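Local coordinates for protein putative decarboxylase involved in desferrioxamine biosynthesis (Erwinia amylovora, PDB 5O5C) that probably decarboxylates lysine with the help of pyridoxal 5'-phosphate, within the desferrioxamine siderophore pathway of the fire blight pathogen, at residues K57-I62 against A460-G465; V132-Q137 against T369-N374; W207-S212 against A265-S270; K330-T335 against L386-T391. One frame throughout, in Å; residues are numbered along the deposited sequence.

Overall arrangement
This chain has the type I fold of PLP-dependent enzymes, and its four contacts illustrate how distant pieces of sequence are brought together in one fold. Interactions 3 and 4 lie near the same PLP. Lys330 of interaction 4 meets it directly, whereas Val267 of interaction 3 keeps its side chain about 8 Å away; the two contacts come within about 8 Å at their nearest atoms. Interaction 2 lies about 7 Å from interaction 4, nearest atoms again, but its Asp133 side chain is about 6 Å from another bound PLP, and about 5 Å from Thr380, which binds PLP across the dimer. Interaction 1, its centre about 45 Å from that of interaction 2, is remote from the sites. Interactions 1, 2 and 4 touch the second subunit.

Interaction 1. Residues K57-I62 against A460-G465; sequences KPFSGI and AVFRSG
A helix that ends in a glycine with positive phi meets a loop here: helix 448-464 runs out at Gly465, and residues 57-62 lie across its end. Aromatic packing carries one side. The rings of Phe59 and Phe462 form an offset stack with centroids 4.2 Å apart and planes at 16°, atoms CD2 and CE2 of Phe59 lying over one face of the Phe462 ring, offset toward its rim. In both residues CG is anti to the backbone N, which sets it beside the carbonyl carbon. Backbone packing fills the middle, where two glycines let the chains come close. Gly61 CA stands 3.1 Å from Arg463 O in a CA-H...O contact, and Gly465 CA makes a longer one to Phe59 O. Polar contacts lie on the outside. Lys57 stretches its chain beyond CG, yet NZ reaches Ser464 O only in a weak bond at 3.4 Å. The charge of Arg463 is answered by Glu66 through NH2, and Phe462 also packs on Asp136 of the second subunit. On its other terminal nitrogen, Arg463 NH1 donates to Gly61 O at 2.9 Å, the oxygen lying in the guanidinium plane while the nitrogen stands above the carbonyl plane.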
loop_
_atom_site.group_PDB
_atom_site.type_symbol
_atom_site.label_atom_id
_atom_site.label_comp_id
_atom_site.label_asym_id
_atom_site.label_seq_id
_atom_site.Cartn_x
_atom_site.Cartn_y
_atom_site.Cartn_z
ATOM N N LYS B 57 25.044 5.365 -16.653
ATOM C CA LYS B 57 23.994 6.234 -17.121
ATOM C C LYS B 57 22.697 5.750 -16.515
ATOM O O LYS B 57 22.622 4.618 -16.095
ATOM C CB LYS B 57 23.948 6.329 -18.671
ATOM C CG LYS B 57 24.121 5.037 -19.436
ATOM C CD LYS B 57 23.945 5.253 -20.932
ATOM C CE LYS B 57 23.588 3.968 -21.633
ATOM N NZ LYS B 57 23.102 4.271 -22.993
ATOM N N PRO B 58 21.719 6.644 -16.399
ATOM C CA PRO B 58 20.488 6.374 -15.677
ATOM C C PRO B 58 19.557 5.389 -16.330
ATOM O O PRO B 58 18.756 4.804 -15.639
ATOM C CB PRO B 58 19.835 7.759 -15.533
ATOM C CG PRO B 58 20.459 8.610 -16.567
ATOM C CD PRO B 58 21.828 8.062 -16.795
ATOM N N PHE B 59 19.663 5.189 -17.635
ATOM C CA PHE B 59 18.812 4.231 -18.339
ATOM C C PHE B 59 19.579 3.669 -19.566
ATOM O O PHE B 59 20.616 4.206 -19.962
ATOM C CB PHE B 59 17.542 4.977 -18.724
ATOM C CG PHE B 59 16.501 4.148 -19.380
ATOM C CD1 PHE B 59 16.060 2.950 -18.821
ATOM C CD2 PHE B 59 15.905 4.597 -20.540
ATOM C CE1 PHE B 59 15.082 2.195 -19.472
ATOM C CE2 PHE B 59 14.937 3.848 -21.187
ATOM C CZ PHE B 59 14.512 2.655 -20.628
ATOM N N SER B 60 19.081 2.586 -20.151
ATOM C CA SER B 60 19.692 1.989 -21.327
ATOM C C SER B 60 19.115 2.490 -22.646
ATOM O O SER B 60 19.697 2.275 -23.656
ATOM C CB SER B 60 19.490 0.499 -21.220
ATOM O OG SER B 60 18.087 0.218 -21.141
ATOM N N GLY B 61 17.934 3.112 -22.625
ATOM C CA GLY B 61 17.202 3.465 -23.833
ATOM C C GLY B 61 16.260 2.418 -24.397
ATOM O O GLY B 61 15.461 2.722 -25.266
ATOM N N ILE B 62 16.334 1.182 -23.924
ATOM C CA ILE B 62 15.556 0.110 -24.531
ATOM C C ILE B 62 14.055 0.498 -24.539
ATOM O O ILE B 62 13.570 1.246 -23.662
ATOM C CB ILE B 62 15.892 -1.269 -23.885
ATOM C CG1 ILE B 62 17.411 -1.583 -23.971
ATOM C CG2 ILE B 62 15.099 -2.422 -24.480
ATOM C CD1 ILE B 62 18.146 -1.440 -25.310
ATOM N N ALA B 460 13.963 11.380 -27.469
ATOM C CA ALA B 460 15.353 11.141 -27.841
ATOM C C ALA B 460 16.210 11.019 -26.574
ATOM O O ALA B 460 16.970 10.065 -26.437
ATOM C CB ALA B 460 15.859 12.245 -28.737
ATOM N N VAL B 461 16.070 11.943 -25.626
ATOM C CA VAL B 461 16.948 11.915 -24.440
ATOM C C VAL B 461 16.810 10.544 -23.764
ATOM O O VAL B 461 17.814 9.915 -23.403
ATOM C CB VAL B 461 16.633 13.063 -23.447
ATOM C CG1 VAL B 461 17.346 12.844 -22.113
ATOM C CG2 VAL B 461 17.065 14.394 -24.011
ATOM N N PHE B 462 15.564 10.066 -23.667
ATOM C CA PHE B 462 15.268 8.764 -23.097
ATOM C C PHE B 462 15.912 7.613 -23.849
ATOM O O PHE B 462 16.604 6.846 -23.248
ATOM C CB PHE B 462 13.759 8.537 -22.973
ATOM C CG PHE B 462 13.365 7.555 -21.905
ATOM C CD1 PHE B 462 13.947 7.591 -20.631
ATOM C CD2 PHE B 462 12.338 6.633 -22.145
ATOM C CE1 PHE B 462 13.539 6.721 -19.621
ATOM C CE2 PHE B 462 11.950 5.733 -21.138
ATOM C CZ PHE B 462 12.557 5.787 -19.881
ATOM N N ARG B 463 15.767 7.588 -25.170
ATOM C CA ARG B 463 16.338 6.550 -26.035
ATOM C C ARG B 463 17.878 6.525 -25.932
ATOM O O ARG B 463 18.477 5.460 -25.807
ATOM C CB ARG B 463 15.859 6.788 -27.473
ATOM C CG ARG B 463 16.278 5.782 -28.524
ATOM C CD ARG B 463 15.694 4.425 -28.190
ATOM N NE ARG B 463 15.877 3.445 -29.238
ATOM C CZ ARG B 463 15.792 2.122 -29.070
ATOM N NH1 ARG B 463 15.521 1.579 -27.886
ATOM N NH2 ARG B 463 15.954 1.336 -30.113
ATOM N N SER B 464 18.499 7.708 -25.897
ATOM C CA SER B 464 19.923 7.805 -25.697
ATOM C C SER B 464 20.357 7.305 -24.341
ATOM O O SER B 464 21.520 7.075 -24.161
ATOM C CB SER B 464 20.425 9.241 -25.819
ATOM O OG SER B 464 20.384 9.944 -24.542
ATOM N N GLY B 465 19.447 7.273 -23.366
ATOM C CA GLY B 465 19.768 6.895 -22.009
ATOM C C GLY B 465 20.671 7.834 -21.238
ATOM O O GLY B 465 20.899 7.605 -20.049
#

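Interaction 2. Residues V132-Q137 against T369-N374; sequences VDTWDQ and TPNLVN
Two loop-like pieces of the decarboxylase domain, residues 132-137 leading into a short helix and residues 369-374 entering a 3-10 turn, are joined mainly through backbone groups. Val373 N donates to Asp133 O at 2.8 Å, nearly straight at 167° and on a carbonyl lone pair. Leu372 N is almost as near that oxygen but badly angled; it donates instead to a water at 3.0 Å. The same water gives a hydrogen to Val132 O at 3.1 Å and a weak bond to Pro370 O, so one molecule serves three backbone groups. Farther along, Trp135 N donates to Asn371 OD1 at 3.2 Å, in the carbonyl plane. Within 132-137, Thr134 OG1 takes a bond from Gln137 NE2 and passes its own hydrogen to Asp136 OD1 at 2.5 Å, while Asp133 OD1 is paired with Ser131. Apolar contact is thin: Trp135 CE3 lies 4.1 Å from Pro370 CG. Trp135 also packs on Phe462 of the second subunit. The Asp133 side chain is about 6 Å from a bound PLP and about 5 Å from that of Thr380, which places the join beside a cofactor site. It rests on directional bonds to main-chain groups, with a water completing what the two chains do not reach directly.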
loop_
_atom_site.group_PDB
_atom_site.type_symbol
_atom_site.label_atom_id
_atom_site.label_comp_id
_atom_site.label_asym_id
_atom_site.label_seq_id
_atom_site.Cartn_x
_atom_site.Cartn_y
_atom_site.Cartn_z
ATOM N N VAL B 132 1.543 -3.913 11.188
ATOM C CA VAL B 132 1.302 -2.849 12.174
ATOM C C VAL B 132 -0.144 -2.352 12.271
ATOM O O VAL B 132 -0.396 -1.295 12.836
ATOM C CB VAL B 132 2.234 -1.640 11.983
ATOM C CG1 VAL B 132 3.682 -2.083 11.945
ATOM C CG2 VAL B 132 1.903 -0.846 10.734
ATOM N N ASP B 133 -1.086 -3.130 11.742
ATOM C CA ASP B 133 -2.483 -2.897 11.971
ATOM C C ASP B 133 -2.884 -3.154 13.428
ATOM O O ASP B 133 -3.677 -2.392 13.967
ATOM C CB ASP B 133 -3.359 -3.648 10.981
ATOM C CG ASP B 133 -3.150 -5.124 10.998
ATOM O OD1 ASP B 133 -2.010 -5.564 11.259
ATOM O OD2 ASP B 133 -4.127 -5.849 10.760
ATOM N N THR B 134 -2.290 -4.159 14.074
ATOM C CA THR B 134 -2.624 -4.451 15.453
ATOM C C THR B 134 -1.426 -4.656 16.335
ATOM O O THR B 134 -0.350 -5.086 15.922
ATOM C CB THR B 134 -3.541 -5.709 15.609
ATOM O OG1 THR B 134 -2.834 -6.863 15.146
ATOM C CG2 THR B 134 -4.822 -5.567 14.850
ATOM N N TRP B 135 -1.625 -4.409 17.605
ATOM C CA TRP B 135 -0.520 -4.604 18.560
ATOM C C TRP B 135 -0.070 -6.093 18.559
ATOM O O TRP B 135 1.159 -6.409 18.559
ATOM C CB TRP B 135 -0.878 -4.083 19.935
ATOM C CG TRP B 135 -0.143 -4.729 21.001
ATOM C CD1 TRP B 135 -0.488 -5.886 21.646
ATOM C CD2 TRP B 135 1.072 -4.312 21.551
ATOM N NE1 TRP B 135 0.437 -6.199 22.554
ATOM C CE2 TRP B 135 1.412 -5.243 22.531
ATOM C CE3 TRP B 135 1.878 -3.185 21.371
ATOM C CZ2 TRP B 135 2.536 -5.118 23.292
ATOM C CZ3 TRP B 135 2.957 -3.082 22.069
ATOM C CH2 TRP B 135 3.303 -4.037 23.053
ATOM N N ASP B 136 -1.026 -6.986 18.428
ATOM C CA ASP B 136 -0.707 -8.434 18.499
ATOM C C ASP B 136 -0.029 -9.018 17.227
ATOM O O ASP B 136 0.233 -10.207 17.178
ATOM C CB ASP B 136 -1.914 -9.230 18.955
ATOM C CG ASP B 136 -3.047 -9.223 17.975
ATOM O OD1 ASP B 136 -2.875 -8.773 16.832
ATOM O OD2 ASP B 136 -4.161 -9.596 18.370
ATOM N N GLN B 137 0.292 -8.175 16.241
ATOM C CA GLN B 137 1.097 -8.592 15.090
ATOM C C GLN B 137 2.384 -7.694 14.952
ATOM O O GLN B 137 3.220 -7.863 14.047
ATOM C CB GLN B 137 0.239 -8.531 13.823
ATOM C CG GLN B 137 -1.115 -9.225 13.865
ATOM C CD GLN B 137 -1.973 -8.889 12.667
ATOM O OE1 GLN B 137 -1.668 -9.268 11.548
ATOM N NE2 GLN B 137 -3.032 -8.145 12.894
ATOM N N THR B 369 -5.312 -1.560 24.556
ATOM C CA THR B 369 -4.564 -2.111 23.422
ATOM C C THR B 369 -4.464 -1.152 22.196
ATOM O O THR B 369 -5.483 -0.858 21.535
ATOM C CB THR B 369 -5.075 -3.522 23.013
ATOM O OG1 THR B 369 -4.231 -4.041 21.962
ATOM C CG2 THR B 369 -6.527 -3.527 22.532
ATOM N N PRO B 370 -3.242 -0.644 21.888
ATOM C CA PRO B 370 -3.079 0.171 20.678
ATOM C C PRO B 370 -3.167 -0.595 19.347
ATOM O O PRO B 370 -2.216 -1.299 18.970
ATOM C CB PRO B 370 -1.686 0.764 20.853
ATOM C CG PRO B 370 -0.957 -0.221 21.692
ATOM C CD PRO B 370 -1.988 -0.707 22.650
ATOM N N ASN B 371 -4.321 -0.480 18.692
ATOM C CA ASN B 371 -4.561 -0.970 17.338
ATOM C C ASN B 371 -4.676 0.112 16.261
ATOM O O ASN B 371 -5.729 0.705 16.104
ATOM C CB ASN B 371 -5.834 -1.794 17.277
ATOM C CG ASN B 371 -5.749 -3.057 18.104
ATOM O OD1 ASN B 371 -4.696 -3.733 18.158
ATOM N ND2 ASN B 371 -6.836 -3.354 18.793
ATOM N N LEU B 372 -3.640 0.281 15.452
ATOM C CA LEU B 372 -3.611 1.379 14.468
ATOM C C LEU B 372 -4.594 1.189 13.318
ATOM O O LEU B 372 -4.992 2.187 12.685
ATOM C CB LEU B 372 -2.196 1.615 13.957
ATOM C CG LEU B 372 -1.071 1.850 14.975
ATOM C CD1 LEU B 372 0.278 1.978 14.266
ATOM C CD2 LEU B 372 -1.263 3.076 15.839
ATOM N N VAL B 373 -5.017 -0.061 13.052
ATOM C CA VAL B 373 -6.122 -0.345 12.118
ATOM C C VAL B 373 -7.341 0.568 12.366
ATOM O O VAL B 373 -7.994 0.994 11.426
ATOM C CB VAL B 373 -6.521 -1.861 12.028
ATOM C CG1 VAL B 373 -7.529 -2.272 13.097
ATOM C CG2 VAL B 373 -7.091 -2.185 10.651
ATOM N N ASN B 374 -7.576 0.985 13.611
ATOM C CA ASN B 374 -8.727 1.853 13.866
ATOM C C ASN B 374 -8.675 3.210 13.127
ATOM O O ASN B 374 -9.716 3.800 12.899
ATOM C CB ASN B 374 -8.968 2.003 15.372
ATOM C CG ASN B 374 -9.200 0.647 16.056
ATOM O OD1 ASN B 374 -8.432 0.259 16.934
ATOM N ND2 ASN B 374 -10.203 -0.099 15.612
HETATM O O HOH W 1 -1.169 -1.467 15.819
#

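Interaction 3. Residues W207-S212 against A265-S270; sequences WRVFTS and AVVATS
Thr211 lays its CG2 methyl alongside the side chain of Val267, 3.2 Å from Val267 CB, tighter than carbons usually pack; the two side chains point the same way from neighbouring parallel strands. The methyl gets there because CG2 is anti to the carbonyl carbon, which leaves OG1 in the crowded place between N and C. On this same face of the sheet Val209 CG2 comes to 4.2 Å from Ala265 CB. The opposite face carries Phe210 and Val266, which cross obliquely, Phe210 CB meeting Val266 CG2, while the edge of the Phe210 ring lies near Ala265 O. Between these layers the backbones are pinned by two short bonds that grip Phe210 from both its polar ends. Phe210 N donates to Ala265 O at 2.7 Å, and Phe210 O receives Val267 N at 2.7 Å almost along the C=O axis. Farther on the strands part: Ser212 N and Val267 O are 4.2 Å from each other, and a water bridges them, also taking a hydrogen bond from Thr269 OG1. The segment axes cross at -17°. In the seven-stranded mixed sheet of the type I fold, strand 207-212 lies between 262-269 and strand 233-236, outermost within this chain, with helix 246-258 packed on Phe210 and helix 170-189 on Val209 and Val267.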
loop_
_atom_site.group_PDB
_atom_site.type_symbol
_atom_site.label_atom_id
_atom_site.label_comp_id
_atom_site.label_asym_id
_atom_site.label_seq_id
_atom_site.Cartn_x
_atom_site.Cartn_y
_atom_site.Cartn_z
ATOM N N TRP B 207 -22.343 19.013 -3.093
ATOM C CA TRP B 207 -21.105 19.330 -2.382
ATOM C C TRP B 207 -19.989 19.610 -3.368
ATOM O O TRP B 207 -19.875 18.978 -4.388
ATOM C CB TRP B 207 -20.708 18.208 -1.396
ATOM C CG TRP B 207 -21.740 17.937 -0.329
ATOM C CD1 TRP B 207 -22.780 18.739 0.009
ATOM C CD2 TRP B 207 -21.806 16.817 0.541
ATOM N NE1 TRP B 207 -23.528 18.169 0.987
ATOM C CE2 TRP B 207 -22.953 16.985 1.345
ATOM C CE3 TRP B 207 -21.024 15.669 0.716
ATOM C CZ2 TRP B 207 -23.335 16.059 2.301
ATOM C CZ3 TRP B 207 -21.393 14.755 1.663
ATOM C CH2 TRP B 207 -22.543 14.962 2.469
ATOM N N ARG B 208 -19.174 20.599 -3.068
ATOM C CA ARG B 208 -18.096 20.971 -3.960
ATOM C C ARG B 208 -16.797 21.087 -3.214
ATOM O O ARG B 208 -16.757 21.632 -2.133
ATOM C CB ARG B 208 -18.426 22.268 -4.716
ATOM C CG ARG B 208 -19.529 22.083 -5.766
ATOM C CD ARG B 208 -19.102 21.186 -6.933
ATOM N NE ARG B 208 -20.133 20.998 -7.960
ATOM C CZ ARG B 208 -21.111 20.084 -7.932
ATOM N NH1 ARG B 208 -21.267 19.243 -6.907
ATOM N NH2 ARG B 208 -21.965 20.021 -8.936
ATOM N N VAL B 209 -15.745 20.591 -3.849
ATOM C CA VAL B 209 -14.352 20.709 -3.376
ATOM C C VAL B 209 -13.561 21.595 -4.319
ATOM O O VAL B 209 -13.700 21.506 -5.519
ATOM C CB VAL B 209 -13.673 19.337 -3.282
ATOM C CG1 VAL B 209 -12.182 19.442 -2.988
ATOM C CG2 VAL B 209 -14.409 18.480 -2.234
ATOM N N PHE B 210 -12.704 22.436 -3.766
ATOM C CA PHE B 210 -11.934 23.374 -4.572
ATOM C C PHE B 210 -10.475 22.960 -4.552
ATOM O O PHE B 210 -9.905 22.710 -3.486
ATOM C CB PHE B 210 -12.082 24.803 -4.055
ATOM C CG PHE B 210 -13.489 25.266 -3.990
ATOM C CD1 PHE B 210 -14.247 25.012 -2.867
ATOM C CD2 PHE B 210 -14.071 25.942 -5.051
ATOM C CE1 PHE B 210 -15.563 25.407 -2.800
ATOM C CE2 PHE B 210 -15.389 26.359 -4.980
ATOM C CZ PHE B 210 -16.138 26.095 -3.846
ATOM N N THR B 211 -9.875 22.917 -5.735
ATOM C CA THR B 211 -8.443 22.680 -5.870
ATOM C C THR B 211 -7.878 23.478 -6.994
ATOM O O THR B 211 -8.595 23.861 -7.914
ATOM C CB THR B 211 -8.073 21.225 -6.232
ATOM O OG1 THR B 211 -8.790 20.792 -7.386
ATOM C CG2 THR B 211 -8.352 20.340 -5.158
ATOM N N SER B 212 -6.571 23.677 -6.942
ATOM C CA SER B 212 -5.841 24.306 -8.040
ATOM C C SER B 212 -5.881 23.400 -9.281
ATOM O O SER B 212 -5.808 22.177 -9.184
ATOM C CB SER B 212 -4.380 24.565 -7.616
ATOM O OG SER B 212 -3.672 25.314 -8.583
ATOM N N ALA B 265 -14.967 21.805 0.956
ATOM C CA ALA B 265 -13.545 21.698 1.166
ATOM C C ALA B 265 -12.663 22.339 0.105
ATOM O O ALA B 265 -12.993 22.418 -1.128
ATOM C CB ALA B 265 -13.181 20.230 1.338
ATOM N N VAL B 266 -11.493 22.721 0.578
ATOM C CA VAL B 266 -10.407 23.180 -0.263
ATOM C C VAL B 266 -9.132 22.308 -0.140
ATOM O O VAL B 266 -8.607 22.099 0.934
ATOM C CB VAL B 266 -9.997 24.642 0.049
ATOM C CG1 VAL B 266 -8.911 25.069 -0.917
ATOM C CG2 VAL B 266 -11.179 25.595 -0.074
ATOM N N VAL B 267 -8.616 21.843 -1.272
ATOM C CA VAL B 267 -7.297 21.261 -1.282
ATOM C C VAL B 267 -6.287 22.293 -1.698
ATOM O O VAL B 267 -6.338 22.808 -2.822
ATOM C CB VAL B 267 -7.198 20.015 -2.162
ATOM C CG1 VAL B 267 -5.753 19.559 -2.288
ATOM C CG2 VAL B 267 -8.112 18.932 -1.628
ATOM N N ALA B 268 -5.358 22.543 -0.766
ATOM C CA ALA B 268 -4.171 23.386 -0.950
ATOM C C ALA B 268 -2.967 22.507 -1.099
ATOM O O ALA B 268 -2.692 21.683 -0.191
ATOM C CB ALA B 268 -3.969 24.275 0.262
ATOM N N THR B 269 -2.226 22.721 -2.195
ATOM C CA THR B 269 -1.052 21.968 -2.528
ATOM C C THR B 269 0.226 22.772 -2.217
ATOM O O THR B 269 0.515 23.827 -2.844
ATOM C CB THR B 269 -1.166 21.505 -3.993
ATOM O OG1 THR B 269 -2.383 20.793 -4.097
ATOM C CG2 THR B 269 -0.024 20.611 -4.388
ATOM N N SER B 270 0.969 22.279 -1.220
ATOM C CA SER B 270 2.187 22.914 -0.760
ATOM C C SER B 270 3.345 22.261 -1.482
ATOM O O SER B 270 4.211 21.602 -0.863
ATOM C CB SER B 270 2.299 22.839 0.778
ATOM O OG SER B 270 2.231 21.494 1.291
HETATM O O HOH W 2 -4.412 22.773 -4.802
#

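Interaction 4. Residues K330-T335 against L386-T391; sequences KSFFQT and LKMWLT. With PLP (pyridoxal-5'-phosphate), chain H.
The segment that carries the cofactor lysine of a type I PLP enzyme packs on helix 385-394. Lys330, on helix 328-331, is its PLP-facing start: the extended chain brings NZ to 2.1 Å from PLP C4A, shorter than any van der Waals approach and consistent with an imine link that was not modelled, as expected of this predicted attachment site. Gln334 and Thr335 supply the polar part of the contact. Gln334 bends at chi2 (-46°) so that NE2 donates to Phe332 O at 2.8 Å, in the plane of both groups, and to Thr391 OG1 at 2.9 Å. Thr391 OG1 relays its own hydrogen to Lys387 O. These bonds fix the amide's rotation, although OE1 then lies beside Lys387 O, two acceptors together; OE1 is satisfied by Ser118. Lys387, bent at chi3, brings NZ across to Thr335 OG1 at 2.7 Å, with a weaker bond to Thr335 O, and forms salt bridges with Glu122 and Asp384. Such flanking acids would be expected to keep the buried ammonium charged. Met388 adds a Met-aromatic contact, SD being 5.0 Å from the Phe332 ring centroid on an oblique approach. Gly170, Thr171, Thr273 and His329 of the same chain, with Thr380 of the second subunit, hydrogen-bond the PLP, a cofactor site built at the dimer interface as is typical of type I fold decarboxylases.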
loop_
_atom_site.group_PDB
_atom_site.type_symbol
_atom_site.label_atom_id
_atom_site.label_comp_id
_atom_site.label_asym_id
_atom_site.label_seq_id
_atom_site.Cartn_x
_atom_site.Cartn_y
_atom_site.Cartn_z
ATOM N N LYS B 330 9.015 10.491 -1.512
ATOM C CA LYS B 330 9.523 11.552 -2.431
ATOM C C LYS B 330 10.605 12.503 -1.862
ATOM O O LYS B 330 11.590 12.774 -2.515
ATOM C CB LYS B 330 8.370 12.423 -2.883
ATOM C CG LYS B 330 7.301 11.635 -3.601
ATOM C CD LYS B 330 6.149 12.496 -4.044
ATOM C CE LYS B 330 5.573 11.765 -5.227
ATOM N NZ LYS B 330 4.411 12.494 -5.671
ATOM N N SER B 331 10.395 13.049 -0.677
ATOM C CA SER B 331 11.244 14.099 -0.178
ATOM C C SER B 331 12.095 13.776 1.014
ATOM O O SER B 331 12.907 14.604 1.367
ATOM C CB SER B 331 10.421 15.368 0.095
ATOM O OG SER B 331 9.607 15.646 -1.025
ATOM N N PHE B 332 11.930 12.599 1.607
ATOM C CA PHE B 332 12.789 12.136 2.695
ATOM C C PHE B 332 13.705 10.972 2.351
ATOM O O PHE B 332 14.203 10.316 3.257
ATOM C CB PHE B 332 11.948 11.778 3.911
ATOM C CG PHE B 332 11.318 12.958 4.567
ATOM C CD1 PHE B 332 10.217 13.603 3.990
ATOM C CD2 PHE B 332 11.794 13.419 5.771
ATOM C CE1 PHE B 332 9.655 14.686 4.604
ATOM C CE2 PHE B 332 11.219 14.479 6.384
ATOM C CZ PHE B 332 10.175 15.146 5.782
ATOM N N PHE B 333 13.985 10.732 1.060
ATOM C CA PHE B 333 14.977 9.654 0.648
ATOM C C PHE B 333 14.699 8.250 1.249
ATOM O O PHE B 333 15.634 7.457 1.549
ATOM C CB PHE B 333 16.387 10.130 0.967
ATOM C CG PHE B 333 16.622 11.556 0.575
ATOM C CD1 PHE B 333 16.899 11.891 -0.716
ATOM C CD2 PHE B 333 16.476 12.575 1.503
ATOM C CE1 PHE B 333 17.026 13.203 -1.109
ATOM C CE2 PHE B 333 16.618 13.893 1.122
ATOM C CZ PHE B 333 16.891 14.205 -0.193
ATOM N N GLN B 334 13.415 7.959 1.438
ATOM C CA GLN B 334 12.947 6.657 1.913
ATOM C C GLN B 334 12.391 5.841 0.790
ATOM O O GLN B 334 11.746 6.367 -0.084
ATOM C CB GLN B 334 11.843 6.833 2.905
ATOM C CG GLN B 334 12.258 7.514 4.124
ATOM C CD GLN B 334 13.568 7.037 4.750
ATOM O OE1 GLN B 334 13.724 5.875 5.198
ATOM N NE2 GLN B 334 14.526 7.942 4.783
ATOM N N THR B 335 12.630 4.547 0.830
ATOM C CA THR B 335 12.143 3.632 -0.202
ATOM C C THR B 335 10.585 3.642 -0.226
ATOM O O THR B 335 9.939 4.030 0.736
ATOM C CB THR B 335 12.583 2.166 0.034
ATOM O OG1 THR B 335 11.873 1.623 1.162
ATOM C CG2 THR B 335 14.049 2.041 0.272
ATOM N N LEU B 386 9.505 1.996 10.157
ATOM C CA LEU B 386 10.889 1.643 10.563
ATOM C C LEU B 386 11.936 2.396 9.770
ATOM O O LEU B 386 13.056 2.615 10.293
ATOM C CB LEU B 386 11.172 0.175 10.510
ATOM C CG LEU B 386 12.493 -0.370 11.028
ATOM C CD1 LEU B 386 12.680 -0.131 12.505
ATOM C CD2 LEU B 386 12.588 -1.847 10.701
ATOM N N LYS B 387 11.545 2.794 8.556
ATOM C CA LYS B 387 12.417 3.488 7.636
ATOM C C LYS B 387 12.709 4.896 8.094
ATOM O O LYS B 387 13.849 5.274 8.059
ATOM C CB LYS B 387 11.850 3.508 6.222
ATOM C CG LYS B 387 11.810 2.118 5.607
ATOM C CD LYS B 387 11.308 2.103 4.167
ATOM C CE LYS B 387 9.899 1.560 4.063
ATOM N NZ LYS B 387 9.585 1.272 2.644
ATOM N N MET B 388 11.669 5.637 8.497
ATOM C CA MET B 388 11.805 6.971 9.010
ATOM C C MET B 388 12.387 6.877 10.407
ATOM O O MET B 388 13.123 7.755 10.823
ATOM C CB MET B 388 10.450 7.740 8.991
ATOM C CG MET B 388 10.132 8.356 7.633
ATOM S SD MET B 388 11.405 9.616 7.442
ATOM C CE MET B 388 12.131 9.399 5.967
ATOM N N TRP B 389 12.108 5.782 11.111
ATOM C CA TRP B 389 12.608 5.628 12.454
ATOM C C TRP B 389 14.107 5.406 12.488
ATOM O O TRP B 389 14.852 6.091 13.282
ATOM C CB TRP B 389 11.881 4.521 13.194
ATOM C CG TRP B 389 11.886 4.778 14.625
ATOM C CD1 TRP B 389 11.031 5.614 15.336
ATOM C CD2 TRP B 389 12.812 4.284 15.549
ATOM N NE1 TRP B 389 11.387 5.639 16.654
ATOM C CE2 TRP B 389 12.481 4.842 16.815
ATOM C CE3 TRP B 389 13.917 3.436 15.438
ATOM C CZ2 TRP B 389 13.177 4.533 17.969
ATOM C CZ3 TRP B 389 14.607 3.148 16.543
ATOM C CH2 TRP B 389 14.236 3.687 17.825
ATOM N N LEU B 390 14.567 4.471 11.669
ATOM C CA LEU B 390 16.005 4.243 11.593
ATOM C C LEU B 390 16.758 5.383 10.903
ATOM O O LEU B 390 17.908 5.620 11.235
ATOM C CB LEU B 390 16.377 2.896 10.996
ATOM C CG LEU B 390 15.965 1.669 11.833
ATOM C CD1 LEU B 390 16.078 0.418 10.982
ATOM C CD2 LEU B 390 16.715 1.446 13.125
ATOM N N THR B 391 16.131 6.107 9.981
ATOM C CA THR B 391 16.796 7.247 9.382
ATOM C C THR B 391 17.101 8.308 10.435
ATOM O O THR B 391 18.253 8.770 10.538
ATOM C CB THR B 391 16.009 7.825 8.192
ATOM O OG1 THR B 391 15.947 6.848 7.119
ATOM C CG2 THR B 391 16.657 9.070 7.698
HETATM N N1 PLP H . 0.121 14.672 -4.154
HETATM C C2 PLP H . 1.154 15.302 -4.750
HETATM C C2A PLP H . 1.375 16.770 -4.542
HETATM C C3 PLP H . 2.070 14.518 -5.591
HETATM O O3 PLP H . 3.140 15.101 -6.225
HETATM C C4 PLP H . 1.771 13.070 -5.705
HETATM C C4A PLP H . 2.575 12.190 -6.580
HETATM C C5 PLP H . 0.613 12.506 -5.009
HETATM C C6 PLP H . -0.178 13.368 -4.276
HETATM C C5A PLP H . 0.301 11.032 -5.139
HETATM O O4P PLP H . 1.341 10.394 -4.380
HETATM P P PLP H . 1.674 8.814 -4.327
HETATM O O1P PLP H . 2.296 8.519 -5.654
HETATM O O2P PLP H . 2.700 8.700 -3.227
HETATM O O3P PLP H . 0.441 8.022 -4.074
#